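Long-range contacts in mandelate racemase/muconate lactonizing enzyme family protein (Roseovarius nubinhibens ISM, PDB 3U4F), which binds magnesium as a member of the enolase superfamily and may act as a hydro-lyase: residues G132-Y137 with A361-A366; D149-M154 with P190-E195; F349-Y354 with W369-C374. All coordinates share one frame; numbering follows the deposited sequence.

Interaction 1 of 3, residues G132-Y137 with A361-A366; sequences GTIRAY and ARVTEA
Most unexpected in this strand pairing is the methyl of Thr-133, which sits over one face of the Arg-362 guanidinium, offset toward the rim, with CG2 3.3 Å from NH2 of Arg-362. The arginine chain starts out extended and then bends at chi3 (-60°), which folds its flat end back over the neighbouring strand. Thr-133 and Arg-362 form a non-hydrogen-bonded antiparallel pair, with CA of Thr-133 4.2 Å from CA of Arg-362. Hydrogen-bonded pairs flank it: Gly-132 with Val-363 and Ile-134 with Ala-361 each exchange two backbone bonds. The outer bond, from Gly-132 N to Val-363 O, is bent at the hydrogen (131°), whereas Ala-361 N reaches Ile-134 O at 2.9 Å and much straighter. Gly-132 adopts backbone angles at which a CB would jam against the preceding carbonyl oxygen, so the glycine suits the start of this strand. On the buried face, CD1 of Ile-134 touches CG2 of Val-363 at 3.9 Å, and both side chains also rest on Met-319 of helix 313-322. Strand 360-363 thereby joins the sheet of the barrel domain alongside strand 132-139, which pairs in parallel with 332-335 and 165-169. The chemistry implies a junction held mainly by backbone bonds, with an apolar inner side and, on the outer side, an arginine whose charge lies against a methyl rather than a counter-charge of the partner strand.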
loop_
_atom_site.group_PDB
_atom_site.type_symbol
_atom_site.label_atom_id
_atom_site.label_comp_id
_atom_site.label_asym_id
_atom_site.label_seq_id
_atom_site.Cartn_x
_atom_site.Cartn_y
_atom_site.Cartn_z
ATOM N N GLY A 132 -20.494 -21.639 -18.193
ATOM C CA GLY A 132 -19.941 -22.054 -19.489
ATOM C C GLY A 132 -18.431 -22.089 -19.474
ATOM O O GLY A 132 -17.817 -22.031 -18.426
ATOM N N THR A 133 -17.817 -22.207 -20.646
ATOM C CA THR A 133 -16.391 -22.455 -20.717
ATOM C C THR A 133 -15.614 -21.152 -20.942
ATOM O O THR A 133 -16.179 -20.144 -21.381
ATOM C CB THR A 133 -16.055 -23.383 -21.894
ATOM O OG1 THR A 133 -16.591 -22.786 -23.067
ATOM C CG2 THR A 133 -16.698 -24.789 -21.696
ATOM N N ILE A 134 -14.313 -21.225 -20.648
ATOM C CA ILE A 134 -13.359 -20.120 -20.817
ATOM C C ILE A 134 -12.074 -20.717 -21.347
ATOM O O ILE A 134 -11.498 -21.651 -20.752
ATOM C CB ILE A 134 -13.011 -19.423 -19.452
ATOM C CG1 ILE A 134 -14.253 -18.966 -18.714
ATOM C CG2 ILE A 134 -12.155 -18.160 -19.678
ATOM C CD1 ILE A 134 -14.737 -19.948 -17.678
ATOM N N ARG A 135 -11.574 -20.133 -22.430
ATOM C CA ARG A 135 -10.286 -20.515 -22.969
ATOM C C ARG A 135 -9.227 -20.260 -21.931
ATOM O O ARG A 135 -9.227 -19.192 -21.319
ATOM C CB ARG A 135 -9.951 -19.649 -24.188
ATOM C CG ARG A 135 -8.628 -20.039 -24.868
ATOM C CD ARG A 135 -8.407 -19.160 -26.088
ATOM N NE ARG A 135 -7.155 -19.479 -26.768
ATOM C CZ ARG A 135 -6.563 -18.669 -27.650
ATOM N NH1 ARG A 135 -7.079 -17.478 -27.912
ATOM N NH2 ARG A 135 -5.431 -19.038 -28.229
ATOM N N ALA A 136 -8.313 -21.211 -21.747
ATOM C CA ALA A 136 -7.237 -20.999 -20.758
ATOM C C ALA A 136 -5.885 -20.907 -21.455
ATOM O O ALA A 136 -5.672 -21.546 -22.497
ATOM C CB ALA A 136 -7.219 -22.122 -19.751
ATOM N N TYR A 137 -4.963 -20.121 -20.898
ATOM C CA TYR A 137 -3.574 -20.255 -21.316
ATOM C C TYR A 137 -2.737 -20.903 -20.221
ATOM O O TYR A 137 -2.919 -20.603 -19.037
ATOM C CB TYR A 137 -2.982 -18.919 -21.798
ATOM C CG TYR A 137 -2.690 -17.827 -20.763
ATOM C CD1 TYR A 137 -1.451 -17.761 -20.129
ATOM C CD2 TYR A 137 -3.616 -16.803 -20.528
ATOM C CE1 TYR A 137 -1.159 -16.720 -19.208
ATOM C CE2 TYR A 137 -3.351 -15.755 -19.651
ATOM C CZ TYR A 137 -2.108 -15.713 -18.995
ATOM O OH TYR A 137 -1.824 -14.672 -18.125
ATOM N N ALA A 361 -11.488 -24.203 -19.472
ATOM C CA ALA A 361 -11.927 -24.462 -18.093
ATOM C C ALA A 361 -13.435 -24.283 -18.139
ATOM O O ALA A 361 -13.956 -23.756 -19.110
ATOM C CB ALA A 361 -11.316 -23.416 -17.132
ATOM N N ARG A 362 -14.143 -24.677 -17.090
ATOM C CA ARG A 362 -15.604 -24.546 -17.126
ATOM C C ARG A 362 -16.200 -24.143 -15.790
ATOM O O ARG A 362 -15.849 -24.707 -14.721
ATOM C CB ARG A 362 -16.262 -25.825 -17.681
ATOM C CG ARG A 362 -17.820 -25.862 -17.546
ATOM C CD ARG A 362 -18.370 -27.282 -17.880
ATOM N NE ARG A 362 -18.033 -27.680 -19.258
ATOM C CZ ARG A 362 -18.679 -27.274 -20.354
ATOM N NH1 ARG A 362 -19.712 -26.430 -20.278
ATOM N NH2 ARG A 362 -18.296 -27.724 -21.549
ATOM N N VAL A 363 -17.051 -23.128 -15.854
ATOM C CA VAL A 363 -17.870 -22.728 -14.733
ATOM C C VAL A 363 -19.216 -23.460 -14.863
ATOM O O VAL A 363 -19.897 -23.328 -15.886
ATOM C CB VAL A 363 -18.057 -21.201 -14.720
ATOM C CG1 VAL A 363 -19.163 -20.766 -13.717
ATOM C CG2 VAL A 363 -16.715 -20.528 -14.413
ATOM N N THR A 364 -19.567 -24.227 -13.832
ATOM C CA THR A 364 -20.868 -24.911 -13.783
ATOM C C THR A 364 -21.981 -24.045 -13.218
ATOM O O THR A 364 -21.764 -22.916 -12.777
ATOM C CB THR A 364 -20.805 -26.211 -12.954
ATOM O OG1 THR A 364 -20.678 -25.875 -11.575
ATOM C CG2 THR A 364 -19.630 -27.098 -13.360
ATOM N N GLU A 365 -23.209 -24.568 -13.248
ATOM C CA GLU A 365 -24.342 -23.872 -12.663
ATOM C C GLU A 365 -24.415 -23.951 -11.095
ATOM O O GLU A 365 -25.380 -23.471 -10.481
ATOM C CB GLU A 365 -25.638 -24.393 -13.331
ATOM C CG GLU A 365 -25.826 -25.958 -13.383
ATOM C CD GLU A 365 -24.541 -26.807 -13.634
ATOM O OE1 GLU A 365 -24.114 -27.086 -14.789
ATOM O OE2 GLU A 365 -23.962 -27.220 -12.609
ATOM N N ALA A 366 -23.408 -24.542 -10.453
ATOM C CA ALA A 366 -23.429 -24.663 -8.987
ATOM C C ALA A 366 -23.557 -23.280 -8.351
ATOM O O ALA A 366 -22.921 -22.326 -8.815
ATOM C CB ALA A 366 -22.193 -25.412 -8.473
#

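Interaction 2 of 3, residues D149-M154 with P190-E195; sequences DEAERM and PTMRRE
Ala-151 packs against Met-192 and Glu-195 where segments 149-154 and 190-195 meet, a buried and largely apolar helix-to-helix contact on the outside of the TIM barrel. Helix 147-161 follows strand 132-139 and helix 184-196 follows strand 165-169, both packed outside the barrel strands; their segment axes run in roughly the same direction, 33° apart, and come within 9.7 Å. The small alanine makes room for what lies opposite. CB of Ala-151 meets CB of Glu-195 at 3.8 Å, while SE of Met-192 approaches the alanine backbone, 3.9 Å from CA of Ala-151. Met-192 and Met-154 are both selenomethionines here. Bends at chi2 (-57°) and chi3 (-61°) curl the Met-192 chain so that its methyl CE turns to CG of Met-154, 3.9 Å away, the two side chains crossing at about a right angle. Beneath them lie the barrel strands: Met-154 rests on Phe-166, and Met-192 on Val-168 and Leu-202. The SE atom of Met-192 also passes CG of Glu-150. OE2 of Glu-150 is gripped side-on by NE and NH2 of Arg-153, in the guanidinium plane and 2.8 Å from NE, while OE1 bonds to Ser-140. Toward the outer rim, two like charges draw near, OE2 of Glu-152 standing 4.0 Å from OE1 of Glu-195 with their carboxylate planes steeply inclined. Lys-155 forms salt bridges to both of these oxygens, Arg-156 pairs with OE1 of Glu-152, and Arg-194 NE takes the other oxygen of Glu-195. The chemistry thus implies an apolar seam against the strands, beside a carboxylate pair whose mutual repulsion is probably offset by the lysine they share together with the flanking arginines.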
loop_
_atom_site.group_PDB
_atom_site.type_symbol
_atom_site.label_atom_id
_atom_site.label_comp_id
_atom_site.label_asym_id
_atom_site.label_seq_id
_atom_site.Cartn_x
_atom_site.Cartn_y
_atom_site.Cartn_z
ATOM N N ASP A 149 13.532 -27.071 -21.942
ATOM C CA ASP A 149 12.688 -27.773 -20.986
ATOM C C ASP A 149 11.316 -27.146 -20.888
ATOM O O ASP A 149 10.346 -27.850 -20.666
ATOM C CB ASP A 149 13.337 -27.812 -19.604
ATOM C CG ASP A 149 14.494 -28.829 -19.515
ATOM O OD1 ASP A 149 14.656 -29.637 -20.463
ATOM O OD2 ASP A 149 15.234 -28.801 -18.501
ATOM N N GLU A 150 11.264 -25.818 -21.033
ATOM C CA GLU A 150 10.004 -25.075 -21.087
ATOM C C GLU A 150 9.162 -25.500 -22.297
ATOM O O GLU A 150 7.980 -25.831 -22.150
ATOM C CB GLU A 150 10.287 -23.559 -21.096
ATOM C CG GLU A 150 9.052 -22.697 -21.008
ATOM C CD GLU A 150 8.502 -22.600 -19.581
ATOM O OE1 GLU A 150 8.656 -21.518 -18.973
ATOM O OE2 GLU A 150 7.932 -23.592 -19.077
ATOM N N ALA A 151 9.770 -25.516 -23.488
ATOM C CA ALA A 151 9.076 -26.006 -24.683
ATOM C C ALA A 151 8.570 -27.434 -24.485
ATOM O O ALA A 151 7.450 -27.753 -24.872
ATOM C CB ALA A 151 10.001 -25.941 -25.929
ATOM N N GLU A 152 9.406 -28.298 -23.914
ATOM C CA GLU A 152 9.054 -29.721 -23.850
ATOM C C GLU A 152 7.851 -29.970 -22.943
ATOM O O GLU A 152 6.960 -30.735 -23.303
ATOM C CB GLU A 152 10.245 -30.595 -23.443
ATOM C CG GLU A 152 11.317 -30.776 -24.549
ATOM C CD GLU A 152 10.724 -31.184 -25.913
ATOM O OE1 GLU A 152 10.005 -32.209 -25.977
ATOM O OE2 GLU A 152 10.955 -30.467 -26.915
ATOM N N ARG A 153 7.822 -29.322 -21.773
ATOM C CA ARG A 153 6.651 -29.451 -20.897
ATOM C C ARG A 153 5.380 -28.814 -21.475
ATOM O O ARG A 153 4.280 -29.357 -21.285
ATOM C CB ARG A 153 6.933 -28.969 -19.468
ATOM C CG ARG A 153 7.093 -27.447 -19.276
ATOM C CD ARG A 153 6.771 -27.105 -17.798
ATOM N NE ARG A 153 7.052 -25.712 -17.449
ATOM C CZ ARG A 153 6.953 -25.209 -16.217
ATOM N NH1 ARG A 153 6.553 -25.963 -15.189
ATOM N NH2 ARG A 153 7.250 -23.938 -16.016
HETATM N N MSE A 154 5.505 -27.691 -22.190
HETATM C CA MSE A 154 4.319 -27.109 -22.839
HETATM C C MSE A 154 3.739 -28.065 -23.885
HETATM O O MSE A 154 2.522 -28.194 -23.982
HETATM C CB MSE A 154 4.588 -25.743 -23.467
HETATM C CG MSE A 154 4.908 -24.631 -22.481
HETATM SE SE MSE A 154 3.628 -24.474 -20.980
HETATM C CE MSE A 154 4.215 -22.721 -20.345
ATOM N N PRO A 190 12.482 -17.282 -29.952
ATOM C CA PRO A 190 12.461 -18.115 -31.161
ATOM C C PRO A 190 12.198 -19.595 -30.861
ATOM O O PRO A 190 11.568 -20.280 -31.678
ATOM C CB PRO A 190 13.881 -17.917 -31.750
ATOM C CG PRO A 190 14.735 -17.596 -30.554
ATOM C CD PRO A 190 13.807 -16.646 -29.783
ATOM N N THR A 191 12.645 -20.071 -29.700
ATOM C CA THR A 191 12.461 -21.482 -29.312
ATOM C C THR A 191 10.995 -21.883 -29.138
ATOM O O THR A 191 10.571 -22.961 -29.594
ATOM C CB THR A 191 13.215 -21.816 -28.031
ATOM O OG1 THR A 191 14.615 -21.762 -28.282
ATOM C CG2 THR A 191 12.863 -23.211 -27.538
HETATM N N MSE A 192 10.221 -21.027 -28.477
HETATM C CA MSE A 192 8.791 -21.297 -28.333
HETATM C C MSE A 192 8.063 -21.318 -29.672
HETATM O O MSE A 192 7.242 -22.180 -29.905
HETATM C CB MSE A 192 8.121 -20.294 -27.390
HETATM C CG MSE A 192 8.614 -20.394 -25.934
HETATM SE SE MSE A 192 8.386 -22.178 -25.125
HETATM C CE MSE A 192 6.463 -22.341 -25.253
ATOM N N ARG A 193 8.340 -20.366 -30.544
ATOM C CA ARG A 193 7.650 -20.345 -31.815
ATOM C C ARG A 193 8.038 -21.548 -32.686
ATOM O O ARG A 193 7.178 -22.142 -33.348
ATOM C CB ARG A 193 7.886 -19.042 -32.568
ATOM C CG ARG A 193 7.202 -18.959 -33.963
ATOM C CD ARG A 193 5.666 -19.249 -33.933
ATOM N NE ARG A 193 4.895 -18.275 -33.145
ATOM C CZ ARG A 193 3.682 -18.487 -32.615
ATOM N NH1 ARG A 193 3.071 -19.666 -32.746
ATOM N NH2 ARG A 193 3.077 -17.516 -31.939
ATOM N N ARG A 194 9.325 -21.888 -32.677
ATOM C CA ARG A 194 9.804 -23.020 -33.463
ATOM C C ARG A 194 9.123 -24.289 -32.961
ATOM O O ARG A 194 8.441 -24.985 -33.728
ATOM C CB ARG A 194 11.330 -23.148 -33.391
ATOM C CG ARG A 194 11.869 -24.435 -34.059
ATOM C CD ARG A 194 13.378 -24.563 -33.938
ATOM N NE ARG A 194 13.795 -24.982 -32.591
ATOM C CZ ARG A 194 14.476 -24.211 -31.741
ATOM N NH1 ARG A 194 14.839 -22.979 -32.098
ATOM N NH2 ARG A 194 14.814 -24.676 -30.540
ATOM N N GLU A 195 9.272 -24.555 -31.668
ATOM C CA GLU A 195 8.821 -25.809 -31.074
ATOM C C GLU A 195 7.304 -25.972 -30.964
ATOM O O GLU A 195 6.791 -27.090 -31.069
ATOM C CB GLU A 195 9.511 -26.045 -29.718
ATOM C CG GLU A 195 11.050 -26.164 -29.780
ATOM C CD GLU A 195 11.543 -27.413 -30.534
ATOM O OE1 GLU A 195 10.934 -28.493 -30.370
ATOM O OE2 GLU A 195 12.555 -27.316 -31.275
#

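Interaction 3 of 3, residues F349-Y354 with W369-C374; sequences FVEDPY and WGVEIC
Glu-372 crosses obliquely over the CG2 methyl of Val-350, which every atom from CB outward approaches, a compact example of how two irregular loops can be joined. CB of Glu-372 lies 3.8 Å from CG2 of Val-350, with CG no farther off, and CD of Glu-372 comes to 3.6 Å from the same methyl. At the tip, OE1 and OE2 of Glu-372 stay 3.7 and 4.0 Å from CG2 of Val-350, and OE1 also accepts from a water, 2.6 Å away, that donates as well to OE2 of Glu-351. With CG anti to the backbone N (chi1 174°) and the rest of the chain extended, the glutamate can lie across the valine. The backbone of Glu-372 is held at both polar atoms: its O receives a nearly straight bond from Val-350 N, and its N donates to OE1 of Glu-351 at 2.8 Å, on the syn side of the carboxylate. An alanine at Glu-351 would remove that acceptor and would probably leave the amide of Glu-372 without its mate and the water with one fewer anchor. Behind the polar side, Val-371 divides its methyls, CG1 touching CD1 of Phe-349 at 3.6 Å and CG2 resting on CG of Pro-353. CD1 of Ile-373 reaches the edge of the Phe-349 ring. Asp-352 OD1 accepts from Tyr-354 N in an Asx turn. One backbone bridge, the Glu-351 bond to the Glu-372 amide and the apolar contacts together fasten the loops before and after strand 360-363, in the closing part of an enolase-superfamily barrel domain.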
loop_
_atom_site.group_PDB
_atom_site.type_symbol
_atom_site.label_atom_id
_atom_site.label_comp_id
_atom_site.label_asym_id
_atom_site.label_seq_id
_atom_site.Cartn_x
_atom_site.Cartn_y
_atom_site.Cartn_z
ATOM N N PHE A 349 -9.656 -28.135 -1.383
ATOM C CA PHE A 349 -11.064 -28.153 -1.767
ATOM C C PHE A 349 -11.608 -29.573 -1.913
ATOM O O PHE A 349 -10.880 -30.483 -2.271
ATOM C CB PHE A 349 -11.289 -27.413 -3.096
ATOM C CG PHE A 349 -10.580 -26.081 -3.200
ATOM C CD1 PHE A 349 -10.905 -25.031 -2.343
ATOM C CD2 PHE A 349 -9.602 -25.879 -4.170
ATOM C CE1 PHE A 349 -10.247 -23.804 -2.460
ATOM C CE2 PHE A 349 -8.940 -24.648 -4.284
ATOM C CZ PHE A 349 -9.258 -23.624 -3.431
ATOM N N VAL A 350 -12.900 -29.725 -1.668
ATOM C CA VAL A 350 -13.571 -31.006 -1.823
ATOM C C VAL A 350 -13.629 -31.361 -3.317
ATOM O O VAL A 350 -13.195 -32.440 -3.724
ATOM C CB VAL A 350 -15.008 -30.955 -1.228
ATOM C CG1 VAL A 350 -15.715 -32.275 -1.412
ATOM C CG2 VAL A 350 -14.974 -30.610 0.314
ATOM N N GLU A 351 -14.160 -30.440 -4.111
ATOM C CA GLU A 351 -14.233 -30.585 -5.573
ATOM C C GLU A 351 -12.926 -30.138 -6.248
ATOM O O GLU A 351 -12.090 -29.436 -5.659
ATOM C CB GLU A 351 -15.355 -29.705 -6.135
ATOM C CG GLU A 351 -16.736 -29.864 -5.503
ATOM C CD GLU A 351 -16.958 -29.057 -4.192
ATOM O OE1 GLU A 351 -16.018 -28.415 -3.663
ATOM O OE2 GLU A 351 -18.103 -29.070 -3.709
ATOM N N ASP A 352 -12.786 -30.465 -7.523
ATOM C CA ASP A 352 -11.691 -29.932 -8.316
ATOM C C ASP A 352 -12.331 -29.126 -9.440
ATOM O O ASP A 352 -12.905 -29.700 -10.395
ATOM C CB ASP A 352 -10.835 -31.089 -8.844
ATOM C CG ASP A 352 -9.701 -30.635 -9.757
ATOM O OD1 ASP A 352 -9.554 -29.412 -9.986
ATOM O OD2 ASP A 352 -8.982 -31.536 -10.259
ATOM N N PRO A 353 -12.305 -27.799 -9.314
ATOM C CA PRO A 353 -12.986 -26.991 -10.344
ATOM C C PRO A 353 -12.118 -26.669 -11.561
ATOM O O PRO A 353 -12.568 -25.930 -12.475
ATOM C CB PRO A 353 -13.333 -25.709 -9.597
ATOM C CG PRO A 353 -12.210 -25.542 -8.594
ATOM C CD PRO A 353 -11.769 -26.972 -8.206
ATOM N N TYR A 354 -10.906 -27.208 -11.575
ATOM C CA TYR A 354 -9.894 -26.805 -12.568
ATOM C C TYR A 354 -9.522 -27.847 -13.604
ATOM O O TYR A 354 -8.409 -27.824 -14.138
ATOM C CB TYR A 354 -8.628 -26.342 -11.831
ATOM C CG TYR A 354 -8.895 -25.167 -10.907
ATOM C CD1 TYR A 354 -9.593 -24.064 -11.365
ATOM C CD2 TYR A 354 -8.402 -25.148 -9.579
ATOM C CE1 TYR A 354 -9.831 -22.941 -10.530
ATOM C CE2 TYR A 354 -8.631 -24.030 -8.736
ATOM C CZ TYR A 354 -9.347 -22.943 -9.218
ATOM O OH TYR A 354 -9.559 -21.829 -8.431
ATOM N N TRP A 369 -19.759 -19.808 -5.644
ATOM C CA TRP A 369 -18.546 -20.283 -6.294
ATOM C C TRP A 369 -18.601 -21.782 -6.595
ATOM O O TRP A 369 -17.798 -22.288 -7.367
ATOM C CB TRP A 369 -17.304 -19.988 -5.426
ATOM C CG TRP A 369 -17.154 -18.543 -5.067
ATOM C CD1 TRP A 369 -17.078 -18.015 -3.807
ATOM C CD2 TRP A 369 -17.066 -17.442 -5.968
ATOM N NE1 TRP A 369 -16.965 -16.641 -3.865
ATOM C CE2 TRP A 369 -16.939 -16.261 -5.181
ATOM C CE3 TRP A 369 -17.068 -17.330 -7.366
ATOM C CZ2 TRP A 369 -16.829 -14.982 -5.748
ATOM C CZ3 TRP A 369 -16.955 -16.051 -7.937
ATOM C CH2 TRP A 369 -16.824 -14.899 -7.126
ATOM N N GLY A 370 -19.533 -22.502 -5.977
ATOM C CA GLY A 370 -19.691 -23.932 -6.260
ATOM C C GLY A 370 -18.565 -24.796 -5.706
ATOM O O GLY A 370 -18.299 -25.875 -6.244
ATOM N N VAL A 371 -17.878 -24.331 -4.664
ATOM C CA VAL A 371 -16.774 -25.096 -4.072
ATOM C C VAL A 371 -16.890 -25.118 -2.533
ATOM O O VAL A 371 -17.319 -24.142 -1.908
ATOM C CB VAL A 371 -15.359 -24.564 -4.559
ATOM C CG1 VAL A 371 -14.200 -25.096 -3.706
ATOM C CG2 VAL A 371 -15.104 -24.965 -6.025
ATOM N N GLU A 372 -16.531 -26.247 -1.937
ATOM C CA GLU A 372 -16.512 -26.366 -0.464
ATOM C C GLU A 372 -15.066 -26.509 -0.034
ATOM O O GLU A 372 -14.314 -27.228 -0.657
ATOM C CB GLU A 372 -17.328 -27.585 0.006
ATOM C CG GLU A 372 -17.215 -27.846 1.528
ATOM C CD GLU A 372 -17.834 -29.188 1.953
ATOM O OE1 GLU A 372 -18.474 -29.858 1.101
ATOM O OE2 GLU A 372 -17.636 -29.587 3.129
ATOM N N ILE A 373 -14.647 -25.785 1.003
ATOM C CA ILE A 373 -13.303 -25.955 1.517
ATOM C C ILE A 373 -13.190 -27.319 2.185
ATOM O O ILE A 373 -14.118 -27.750 2.850
ATOM C CB ILE A 373 -12.951 -24.822 2.529
ATOM C CG1 ILE A 373 -13.366 -23.469 1.932
ATOM C CG2 ILE A 373 -11.466 -24.911 2.917
ATOM C CD1 ILE A 373 -12.599 -23.103 0.599
ATOM N N CYS A 374 -12.072 -28.004 1.980
ATOM C CA CYS A 374 -11.869 -29.341 2.519
ATOM C C CYS A 374 -12.006 -29.325 4.049
ATOM O O CYS A 374 -11.346 -28.523 4.692
ATOM C CB CYS A 374 -10.479 -29.817 2.137
ATOM S SG CYS A 374 -10.050 -31.408 2.859
HETATM O O HOH W 1 -18.973 -30.290 -1.431
#

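All three contacts belong to the barrel half of the chain. Interaction 1 and interaction 2 are tied by succession, since strand 132-139 leads into helix 147-161; their centres are about 26 Å apart and their nearest atoms about 7 Å. Interaction 2 joins helices that lie between the two partners of interaction 1 in sequence. Interaction 3 lies about 14 Å from interaction 1, centre to centre, and alternates with it along the chain. The centres of interactions 2 and 3 are about 32 Å apart. Together they link strand 132-139 to the late strand 360-363, pack helix 147-161 against helix 184-196, and fasten the loop before strand 360-363 to the one after it, which runs on through helix 375-380 to strand 382-387.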